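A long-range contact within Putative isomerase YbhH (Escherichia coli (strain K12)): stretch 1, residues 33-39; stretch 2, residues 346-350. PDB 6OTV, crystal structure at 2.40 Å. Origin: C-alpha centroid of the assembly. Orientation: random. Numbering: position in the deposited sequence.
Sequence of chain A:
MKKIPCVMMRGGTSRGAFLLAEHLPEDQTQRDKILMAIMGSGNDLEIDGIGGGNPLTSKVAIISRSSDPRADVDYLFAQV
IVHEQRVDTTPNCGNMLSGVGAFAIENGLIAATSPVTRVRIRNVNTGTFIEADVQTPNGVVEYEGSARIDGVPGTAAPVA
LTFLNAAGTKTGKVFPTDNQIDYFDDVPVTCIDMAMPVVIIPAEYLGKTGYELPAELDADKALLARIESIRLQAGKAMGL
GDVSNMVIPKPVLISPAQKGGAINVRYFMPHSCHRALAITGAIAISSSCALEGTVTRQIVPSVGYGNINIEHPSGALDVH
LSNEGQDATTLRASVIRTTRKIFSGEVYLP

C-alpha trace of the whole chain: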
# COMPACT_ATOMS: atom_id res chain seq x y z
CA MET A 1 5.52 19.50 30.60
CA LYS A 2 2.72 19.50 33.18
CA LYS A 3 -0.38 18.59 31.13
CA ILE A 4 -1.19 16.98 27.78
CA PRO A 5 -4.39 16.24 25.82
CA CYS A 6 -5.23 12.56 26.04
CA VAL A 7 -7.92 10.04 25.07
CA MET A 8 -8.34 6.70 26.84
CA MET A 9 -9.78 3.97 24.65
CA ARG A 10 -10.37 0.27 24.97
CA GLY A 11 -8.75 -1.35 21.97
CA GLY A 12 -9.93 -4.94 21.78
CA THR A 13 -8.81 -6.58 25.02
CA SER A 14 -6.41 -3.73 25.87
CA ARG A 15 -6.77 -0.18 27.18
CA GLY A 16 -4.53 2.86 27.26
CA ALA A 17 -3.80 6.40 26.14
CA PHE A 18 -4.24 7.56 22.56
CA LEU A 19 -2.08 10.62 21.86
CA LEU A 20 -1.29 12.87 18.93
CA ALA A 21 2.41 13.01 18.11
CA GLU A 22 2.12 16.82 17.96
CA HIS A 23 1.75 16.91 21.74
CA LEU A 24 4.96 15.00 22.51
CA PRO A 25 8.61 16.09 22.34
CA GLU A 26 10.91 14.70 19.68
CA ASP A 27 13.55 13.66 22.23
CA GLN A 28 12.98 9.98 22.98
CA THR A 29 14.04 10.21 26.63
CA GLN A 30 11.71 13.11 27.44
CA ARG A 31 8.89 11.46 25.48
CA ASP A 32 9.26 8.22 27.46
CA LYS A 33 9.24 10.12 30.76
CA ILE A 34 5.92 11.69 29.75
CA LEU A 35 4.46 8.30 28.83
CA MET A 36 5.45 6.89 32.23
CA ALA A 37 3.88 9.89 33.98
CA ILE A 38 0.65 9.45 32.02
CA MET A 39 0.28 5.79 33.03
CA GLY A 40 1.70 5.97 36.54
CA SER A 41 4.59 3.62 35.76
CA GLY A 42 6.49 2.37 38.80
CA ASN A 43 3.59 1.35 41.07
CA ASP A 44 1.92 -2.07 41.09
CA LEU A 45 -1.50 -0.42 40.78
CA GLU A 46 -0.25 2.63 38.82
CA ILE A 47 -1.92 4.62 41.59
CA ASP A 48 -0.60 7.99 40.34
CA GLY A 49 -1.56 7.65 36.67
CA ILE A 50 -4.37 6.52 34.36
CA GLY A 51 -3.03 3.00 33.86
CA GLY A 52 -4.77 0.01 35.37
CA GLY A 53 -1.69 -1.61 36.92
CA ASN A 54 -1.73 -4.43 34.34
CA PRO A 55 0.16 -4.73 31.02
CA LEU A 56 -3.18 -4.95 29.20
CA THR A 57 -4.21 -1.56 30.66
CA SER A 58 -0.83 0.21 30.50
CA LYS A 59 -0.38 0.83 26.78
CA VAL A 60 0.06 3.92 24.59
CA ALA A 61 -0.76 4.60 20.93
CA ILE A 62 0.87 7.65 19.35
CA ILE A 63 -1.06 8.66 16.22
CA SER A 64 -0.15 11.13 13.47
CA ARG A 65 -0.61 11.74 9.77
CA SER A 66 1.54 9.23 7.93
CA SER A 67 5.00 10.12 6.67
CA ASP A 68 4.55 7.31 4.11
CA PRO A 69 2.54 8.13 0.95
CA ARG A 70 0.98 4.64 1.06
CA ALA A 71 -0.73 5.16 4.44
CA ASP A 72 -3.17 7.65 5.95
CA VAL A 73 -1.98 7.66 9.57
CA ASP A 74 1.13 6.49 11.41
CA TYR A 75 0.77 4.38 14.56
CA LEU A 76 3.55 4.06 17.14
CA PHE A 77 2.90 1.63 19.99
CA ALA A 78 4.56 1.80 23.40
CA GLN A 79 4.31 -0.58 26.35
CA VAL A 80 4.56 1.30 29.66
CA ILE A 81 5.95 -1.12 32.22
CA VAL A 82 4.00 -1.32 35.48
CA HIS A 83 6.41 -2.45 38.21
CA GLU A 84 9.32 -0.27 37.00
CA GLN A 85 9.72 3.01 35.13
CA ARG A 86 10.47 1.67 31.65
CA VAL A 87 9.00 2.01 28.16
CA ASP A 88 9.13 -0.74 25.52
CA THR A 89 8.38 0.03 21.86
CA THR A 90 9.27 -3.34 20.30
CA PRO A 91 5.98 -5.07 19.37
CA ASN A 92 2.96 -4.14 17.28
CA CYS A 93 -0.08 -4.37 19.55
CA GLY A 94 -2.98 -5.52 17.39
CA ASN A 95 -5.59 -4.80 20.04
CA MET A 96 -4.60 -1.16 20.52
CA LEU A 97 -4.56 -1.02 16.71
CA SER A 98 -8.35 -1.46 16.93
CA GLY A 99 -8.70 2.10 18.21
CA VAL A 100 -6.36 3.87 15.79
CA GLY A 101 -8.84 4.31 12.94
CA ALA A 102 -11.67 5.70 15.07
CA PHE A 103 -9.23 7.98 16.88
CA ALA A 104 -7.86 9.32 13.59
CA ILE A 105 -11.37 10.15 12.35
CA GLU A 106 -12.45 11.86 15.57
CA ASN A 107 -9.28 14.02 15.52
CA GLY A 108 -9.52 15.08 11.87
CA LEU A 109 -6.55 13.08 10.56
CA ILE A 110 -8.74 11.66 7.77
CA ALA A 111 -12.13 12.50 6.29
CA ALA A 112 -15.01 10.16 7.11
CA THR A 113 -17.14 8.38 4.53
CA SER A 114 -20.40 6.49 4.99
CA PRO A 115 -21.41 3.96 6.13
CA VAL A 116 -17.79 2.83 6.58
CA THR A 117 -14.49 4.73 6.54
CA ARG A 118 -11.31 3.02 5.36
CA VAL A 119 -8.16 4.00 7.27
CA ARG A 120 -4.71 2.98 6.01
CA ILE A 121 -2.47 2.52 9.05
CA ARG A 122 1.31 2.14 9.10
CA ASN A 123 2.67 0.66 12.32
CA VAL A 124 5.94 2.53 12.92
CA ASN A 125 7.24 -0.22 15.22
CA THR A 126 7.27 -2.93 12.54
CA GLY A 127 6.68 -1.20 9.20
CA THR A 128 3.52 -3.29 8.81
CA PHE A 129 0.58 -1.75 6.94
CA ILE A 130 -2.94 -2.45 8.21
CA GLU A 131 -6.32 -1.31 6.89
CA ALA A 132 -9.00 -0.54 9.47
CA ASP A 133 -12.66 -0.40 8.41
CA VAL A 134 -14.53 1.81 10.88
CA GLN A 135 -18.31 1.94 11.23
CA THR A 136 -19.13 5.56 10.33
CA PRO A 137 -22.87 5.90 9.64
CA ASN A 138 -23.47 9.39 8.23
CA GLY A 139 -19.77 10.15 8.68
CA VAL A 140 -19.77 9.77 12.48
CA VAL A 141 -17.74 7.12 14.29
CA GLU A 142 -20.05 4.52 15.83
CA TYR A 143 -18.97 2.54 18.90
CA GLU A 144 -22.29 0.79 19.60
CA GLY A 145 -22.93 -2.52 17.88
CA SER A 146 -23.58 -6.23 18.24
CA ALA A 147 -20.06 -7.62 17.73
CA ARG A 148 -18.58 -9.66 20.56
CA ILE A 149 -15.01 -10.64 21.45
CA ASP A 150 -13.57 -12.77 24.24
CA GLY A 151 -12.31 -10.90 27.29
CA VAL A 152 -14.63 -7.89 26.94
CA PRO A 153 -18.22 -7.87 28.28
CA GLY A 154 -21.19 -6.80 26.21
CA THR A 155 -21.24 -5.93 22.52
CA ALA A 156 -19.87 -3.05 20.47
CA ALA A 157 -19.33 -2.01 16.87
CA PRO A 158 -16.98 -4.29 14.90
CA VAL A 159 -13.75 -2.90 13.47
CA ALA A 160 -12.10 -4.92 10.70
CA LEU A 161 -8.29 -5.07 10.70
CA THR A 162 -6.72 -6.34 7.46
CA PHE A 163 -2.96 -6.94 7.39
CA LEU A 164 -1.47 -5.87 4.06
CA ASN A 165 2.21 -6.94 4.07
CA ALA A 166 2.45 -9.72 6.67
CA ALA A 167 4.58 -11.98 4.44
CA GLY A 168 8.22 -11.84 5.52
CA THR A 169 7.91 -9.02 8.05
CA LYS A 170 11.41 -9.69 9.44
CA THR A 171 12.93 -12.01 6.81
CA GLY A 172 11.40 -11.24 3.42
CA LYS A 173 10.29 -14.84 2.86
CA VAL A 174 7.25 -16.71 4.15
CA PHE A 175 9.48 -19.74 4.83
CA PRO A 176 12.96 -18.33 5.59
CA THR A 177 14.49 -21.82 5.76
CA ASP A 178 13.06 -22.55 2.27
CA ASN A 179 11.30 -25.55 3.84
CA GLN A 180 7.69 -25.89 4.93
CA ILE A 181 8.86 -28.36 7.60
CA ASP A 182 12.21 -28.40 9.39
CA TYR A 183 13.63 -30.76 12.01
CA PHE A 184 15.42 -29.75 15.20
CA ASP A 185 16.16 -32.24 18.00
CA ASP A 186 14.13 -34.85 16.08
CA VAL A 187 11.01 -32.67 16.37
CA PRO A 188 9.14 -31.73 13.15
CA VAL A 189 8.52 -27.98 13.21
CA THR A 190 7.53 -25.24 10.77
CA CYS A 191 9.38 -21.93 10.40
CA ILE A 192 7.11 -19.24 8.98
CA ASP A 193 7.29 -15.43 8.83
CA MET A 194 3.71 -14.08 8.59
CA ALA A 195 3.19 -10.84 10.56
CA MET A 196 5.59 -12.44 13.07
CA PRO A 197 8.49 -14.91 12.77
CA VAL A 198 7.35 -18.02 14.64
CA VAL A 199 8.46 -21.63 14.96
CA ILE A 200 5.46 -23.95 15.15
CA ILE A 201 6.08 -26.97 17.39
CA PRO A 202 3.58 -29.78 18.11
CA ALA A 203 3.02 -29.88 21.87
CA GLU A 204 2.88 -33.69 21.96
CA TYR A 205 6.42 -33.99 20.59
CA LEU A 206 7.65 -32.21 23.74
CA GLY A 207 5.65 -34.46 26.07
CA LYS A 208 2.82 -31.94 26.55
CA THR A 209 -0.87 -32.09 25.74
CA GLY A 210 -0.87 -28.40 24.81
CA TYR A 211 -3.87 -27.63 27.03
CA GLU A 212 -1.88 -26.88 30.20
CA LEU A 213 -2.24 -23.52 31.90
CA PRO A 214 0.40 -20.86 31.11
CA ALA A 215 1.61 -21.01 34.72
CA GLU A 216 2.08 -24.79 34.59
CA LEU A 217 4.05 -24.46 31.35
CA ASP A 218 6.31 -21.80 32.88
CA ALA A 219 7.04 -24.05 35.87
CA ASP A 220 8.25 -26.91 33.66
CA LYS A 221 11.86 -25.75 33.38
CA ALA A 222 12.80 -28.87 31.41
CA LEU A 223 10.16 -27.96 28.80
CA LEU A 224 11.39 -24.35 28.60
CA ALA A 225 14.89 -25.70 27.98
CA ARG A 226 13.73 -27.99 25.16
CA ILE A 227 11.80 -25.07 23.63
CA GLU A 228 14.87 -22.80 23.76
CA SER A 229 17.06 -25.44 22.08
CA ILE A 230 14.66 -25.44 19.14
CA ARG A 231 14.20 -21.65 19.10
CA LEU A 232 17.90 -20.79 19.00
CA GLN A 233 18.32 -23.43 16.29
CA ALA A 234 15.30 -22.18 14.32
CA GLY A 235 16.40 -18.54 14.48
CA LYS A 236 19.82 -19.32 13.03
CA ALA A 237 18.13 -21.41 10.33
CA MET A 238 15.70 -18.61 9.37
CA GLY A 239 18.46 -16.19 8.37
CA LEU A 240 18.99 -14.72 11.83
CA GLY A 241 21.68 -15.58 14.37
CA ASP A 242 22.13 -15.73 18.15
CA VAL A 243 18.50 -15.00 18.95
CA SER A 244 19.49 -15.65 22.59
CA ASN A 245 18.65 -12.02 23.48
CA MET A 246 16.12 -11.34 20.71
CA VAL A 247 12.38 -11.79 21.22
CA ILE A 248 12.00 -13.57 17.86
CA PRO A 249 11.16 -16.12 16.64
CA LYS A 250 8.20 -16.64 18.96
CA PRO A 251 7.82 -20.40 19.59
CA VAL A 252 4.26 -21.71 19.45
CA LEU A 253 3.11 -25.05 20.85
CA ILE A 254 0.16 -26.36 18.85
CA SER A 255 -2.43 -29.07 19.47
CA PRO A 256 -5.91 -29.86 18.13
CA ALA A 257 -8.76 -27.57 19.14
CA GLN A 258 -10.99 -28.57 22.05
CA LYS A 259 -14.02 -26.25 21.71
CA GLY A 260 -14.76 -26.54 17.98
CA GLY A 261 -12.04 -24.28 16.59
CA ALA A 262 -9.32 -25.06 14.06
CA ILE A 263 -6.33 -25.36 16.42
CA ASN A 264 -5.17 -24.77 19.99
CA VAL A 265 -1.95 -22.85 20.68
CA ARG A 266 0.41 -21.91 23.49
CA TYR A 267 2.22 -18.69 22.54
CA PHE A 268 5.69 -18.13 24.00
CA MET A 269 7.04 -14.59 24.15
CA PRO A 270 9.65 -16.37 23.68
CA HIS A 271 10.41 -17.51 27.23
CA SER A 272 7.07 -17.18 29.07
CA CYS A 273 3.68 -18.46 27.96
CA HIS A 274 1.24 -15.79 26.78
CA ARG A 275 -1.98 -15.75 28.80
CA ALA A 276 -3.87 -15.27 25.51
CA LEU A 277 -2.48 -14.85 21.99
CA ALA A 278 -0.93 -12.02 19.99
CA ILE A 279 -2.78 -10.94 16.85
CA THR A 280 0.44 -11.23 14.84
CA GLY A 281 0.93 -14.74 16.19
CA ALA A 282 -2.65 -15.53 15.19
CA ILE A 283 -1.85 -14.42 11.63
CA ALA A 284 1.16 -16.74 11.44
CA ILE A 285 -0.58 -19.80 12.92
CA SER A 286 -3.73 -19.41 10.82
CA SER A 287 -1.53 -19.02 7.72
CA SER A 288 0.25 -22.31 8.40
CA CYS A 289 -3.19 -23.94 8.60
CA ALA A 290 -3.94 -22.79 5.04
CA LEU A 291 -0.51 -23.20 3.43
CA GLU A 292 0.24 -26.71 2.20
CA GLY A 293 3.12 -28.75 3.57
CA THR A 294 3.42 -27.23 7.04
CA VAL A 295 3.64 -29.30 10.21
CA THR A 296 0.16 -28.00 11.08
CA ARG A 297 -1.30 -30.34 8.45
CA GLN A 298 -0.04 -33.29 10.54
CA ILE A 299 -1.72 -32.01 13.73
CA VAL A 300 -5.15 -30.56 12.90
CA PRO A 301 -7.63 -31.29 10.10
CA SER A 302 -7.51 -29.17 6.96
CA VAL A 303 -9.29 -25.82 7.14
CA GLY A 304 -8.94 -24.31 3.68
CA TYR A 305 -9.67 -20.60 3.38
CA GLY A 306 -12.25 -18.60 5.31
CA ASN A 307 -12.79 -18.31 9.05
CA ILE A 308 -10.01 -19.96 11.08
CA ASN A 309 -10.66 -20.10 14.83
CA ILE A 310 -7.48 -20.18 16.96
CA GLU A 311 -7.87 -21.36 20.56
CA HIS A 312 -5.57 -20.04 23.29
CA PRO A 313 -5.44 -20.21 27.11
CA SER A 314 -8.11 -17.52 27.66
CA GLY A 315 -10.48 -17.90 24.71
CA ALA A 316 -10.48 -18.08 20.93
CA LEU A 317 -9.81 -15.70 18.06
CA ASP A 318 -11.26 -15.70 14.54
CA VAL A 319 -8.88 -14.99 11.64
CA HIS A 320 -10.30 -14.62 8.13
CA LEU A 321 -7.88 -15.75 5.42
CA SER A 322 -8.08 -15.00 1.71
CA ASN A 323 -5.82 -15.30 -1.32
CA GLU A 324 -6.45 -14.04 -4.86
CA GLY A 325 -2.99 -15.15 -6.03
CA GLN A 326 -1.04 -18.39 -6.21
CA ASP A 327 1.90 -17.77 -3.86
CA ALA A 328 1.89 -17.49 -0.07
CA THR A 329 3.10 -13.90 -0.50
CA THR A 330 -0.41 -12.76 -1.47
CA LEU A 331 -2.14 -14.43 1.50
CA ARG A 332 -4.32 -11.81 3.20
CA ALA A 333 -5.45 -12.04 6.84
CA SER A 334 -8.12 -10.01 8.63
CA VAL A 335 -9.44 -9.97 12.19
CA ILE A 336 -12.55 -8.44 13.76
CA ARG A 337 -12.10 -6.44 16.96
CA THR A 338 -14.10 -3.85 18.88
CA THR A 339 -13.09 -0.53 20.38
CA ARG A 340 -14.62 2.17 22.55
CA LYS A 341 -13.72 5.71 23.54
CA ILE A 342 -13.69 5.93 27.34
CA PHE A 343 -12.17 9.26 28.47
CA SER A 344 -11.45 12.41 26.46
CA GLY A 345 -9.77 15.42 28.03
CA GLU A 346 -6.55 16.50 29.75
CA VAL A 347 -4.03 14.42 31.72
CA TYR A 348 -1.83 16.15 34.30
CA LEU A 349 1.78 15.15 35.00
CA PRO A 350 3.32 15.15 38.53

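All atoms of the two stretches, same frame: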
# COMPACT_ATOMS: atom_id res chain seq x y z
N LYS A 33 9.58 9.65 29.43
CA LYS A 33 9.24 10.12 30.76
C LYS A 33 7.78 10.58 30.83
O LYS A 33 7.08 10.32 31.81
CB LYS A 33 10.17 11.25 31.18
CG LYS A 33 11.53 10.79 31.69
CD LYS A 33 12.30 11.95 32.30
CE LYS A 33 13.59 11.48 32.97
NZ LYS A 33 14.53 10.86 32.00
N ILE A 34 7.31 11.25 29.78
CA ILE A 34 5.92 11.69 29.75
C ILE A 34 4.98 10.49 29.72
O ILE A 34 3.96 10.47 30.42
CB ILE A 34 5.69 12.63 28.56
CG1 ILE A 34 6.46 13.94 28.78
CG2 ILE A 34 4.21 12.89 28.34
CD1 ILE A 34 6.45 14.87 27.60
N LEU A 35 5.31 9.48 28.91
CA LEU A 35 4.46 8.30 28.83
C LEU A 35 4.36 7.59 30.17
O LEU A 35 3.29 7.12 30.56
CB LEU A 35 4.98 7.35 27.75
CG LEU A 35 5.05 7.90 26.33
CD1 LEU A 35 5.39 6.80 25.33
CD2 LEU A 35 3.74 8.58 25.95
N MET A 36 5.48 7.49 30.90
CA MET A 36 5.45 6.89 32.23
C MET A 36 4.58 7.71 33.17
O MET A 36 3.80 7.14 33.95
CB MET A 36 6.87 6.77 32.79
CG MET A 36 7.81 5.90 31.97
SD MET A 36 9.50 5.96 32.61
CE MET A 36 10.42 5.29 31.23
N ALA A 37 4.68 9.04 33.11
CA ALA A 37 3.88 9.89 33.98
C ALA A 37 2.40 9.81 33.65
O ALA A 37 1.56 9.98 34.54
CB ALA A 37 4.37 11.33 33.90
N ILE A 38 2.06 9.57 32.38
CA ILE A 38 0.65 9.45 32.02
C ILE A 38 0.06 8.18 32.64
O ILE A 38 -1.05 8.21 33.19
CB ILE A 38 0.47 9.47 30.49
CG1 ILE A 38 0.85 10.83 29.92
CG2 ILE A 38 -0.96 9.13 30.11
CD1 ILE A 38 0.73 10.92 28.41
N MET A 39 0.79 7.07 32.57
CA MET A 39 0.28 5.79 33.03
C MET A 39 0.45 5.57 34.53
O MET A 39 -0.26 4.74 35.10
CB MET A 39 0.99 4.65 32.29
CG MET A 39 0.71 4.66 30.83
SD MET A 39 -1.06 4.61 30.56
CE MET A 39 -1.12 5.67 29.17
N GLU A 346 -7.91 16.06 29.45
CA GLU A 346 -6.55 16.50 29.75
C GLU A 346 -5.98 15.65 30.88
O GLU A 346 -6.65 15.42 31.89
CB GLU A 346 -6.55 17.98 30.15
CG GLU A 346 -5.19 18.65 30.08
CD GLU A 346 -4.81 19.06 28.67
OE1 GLU A 346 -5.68 18.98 27.77
OE2 GLU A 346 -3.65 19.47 28.46
N VAL A 347 -4.75 15.18 30.70
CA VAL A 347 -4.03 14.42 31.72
C VAL A 347 -2.93 15.31 32.28
O VAL A 347 -2.22 15.98 31.52
CB VAL A 347 -3.46 13.10 31.17
CG1 VAL A 347 -2.47 12.48 32.16
CG2 VAL A 347 -4.59 12.13 30.88
N TYR A 348 -2.79 15.31 33.60
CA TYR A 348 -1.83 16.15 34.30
C TYR A 348 -0.67 15.32 34.81
O TYR A 348 -0.87 14.21 35.33
CB TYR A 348 -2.50 16.90 35.45
CG TYR A 348 -3.64 17.78 34.98
CD1 TYR A 348 -3.44 19.12 34.68
CD2 TYR A 348 -4.92 17.26 34.80
CE1 TYR A 348 -4.47 19.92 34.23
CE2 TYR A 348 -5.97 18.05 34.36
CZ TYR A 348 -5.73 19.38 34.07
OH TYR A 348 -6.76 20.18 33.63
N LEU A 349 0.54 15.85 34.66
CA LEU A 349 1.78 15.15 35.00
C LEU A 349 2.34 15.66 36.32
O LEU A 349 2.39 16.87 36.55
CB LEU A 349 2.81 15.34 33.90
CG LEU A 349 2.26 15.13 32.48
CD1 LEU A 349 3.29 15.52 31.43
CD2 LEU A 349 1.80 13.69 32.29
N PRO A 350 2.78 14.76 37.22
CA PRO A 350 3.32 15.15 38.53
C PRO A 350 4.63 15.93 38.42
O PRO A 350 5.27 15.88 37.37
CB PRO A 350 3.55 13.80 39.23
CG PRO A 350 3.64 12.80 38.14
CD PRO A 350 2.74 13.30 37.04

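The last five residues of the chain return to pack against a helix formed more than 300 residues earlier. Residues 33-39 belong to a helix that begins upstream, and three of its amides donate to carbonyls within the stretch: Ala37 N to Lys33 O at 3.0 Å, Ile38 N to Ile34 O at 2.9 Å, and Met39 N to Leu35 O at 3.2 Å. With these amides engaged along the helix, what it offers its partner is side chains. No hydrogen bond crosses between the stretches; the contact is wholly apolar, and it buries a modest 235 Å² summed over both sides.

Stretch 2 starts as a strand, residues 346-348, and Leu349 and Pro350 follow it. Glu346 lies out of reach of the helix, so its carboxylate does not intrude on the hydrocarbon contact that follows.

Val347 is the first residue to engage. Its CA-to-CB bond points toward the helix, and its CG1 lies 4.2 Å from CG2 of Ile38. Both residues are branched at CB, which places methyl groups close to the backbone; a short, broad side chain of this kind suits a strand and can still present a methyl to the helix. Tyr348 then points away, in keeping with the alternation of an extended chain. This leaves its large ring, with its polar hydroxyl, in an exposed position and outside the apolar contact.

Leu349 is the centre of the packing and loses more area to the other stretch, 63 Å², than any other residue here. Its CA-to-CB bond runs sideways, but the end of the side chain comes nearer to the helix. With chi1 in m and chi2 in t, the two terminal methyls reach different neighbours. CD2 sits 3.8 Å from CB of Ala37 and also 3.8 Å from CG1 of Ile38, while CD1 lies 4.2 Å from CG2 of Ile34. Leucine suits this place because its branch point is one carbon beyond CB, which carries the methyls out to the helix. Ile34 and Ile38, one helical turn apart, offer it flanks of hydrocarbon. Between them in sequence, Ala37 points toward stretch 2 with a single methyl, and its small size goes with a close backbone approach: the CA atoms of Ala37 and Leu349 are 5.8 Å apart, the nearest such pair.

Pro350 ends the chain and extends the contact at an exposed position. Its CD lies 4.0 Å from CB of Ala37, so that one alanine methyl touches both of the last two residues. Proline offers ring carbons for such a contact and, lacking an amide hydrogen, has no backbone donor to place. Between these two stretches the contact thus rests on van der Waals packing and the hydrophobic effect, with no hydrogen bond to direct it.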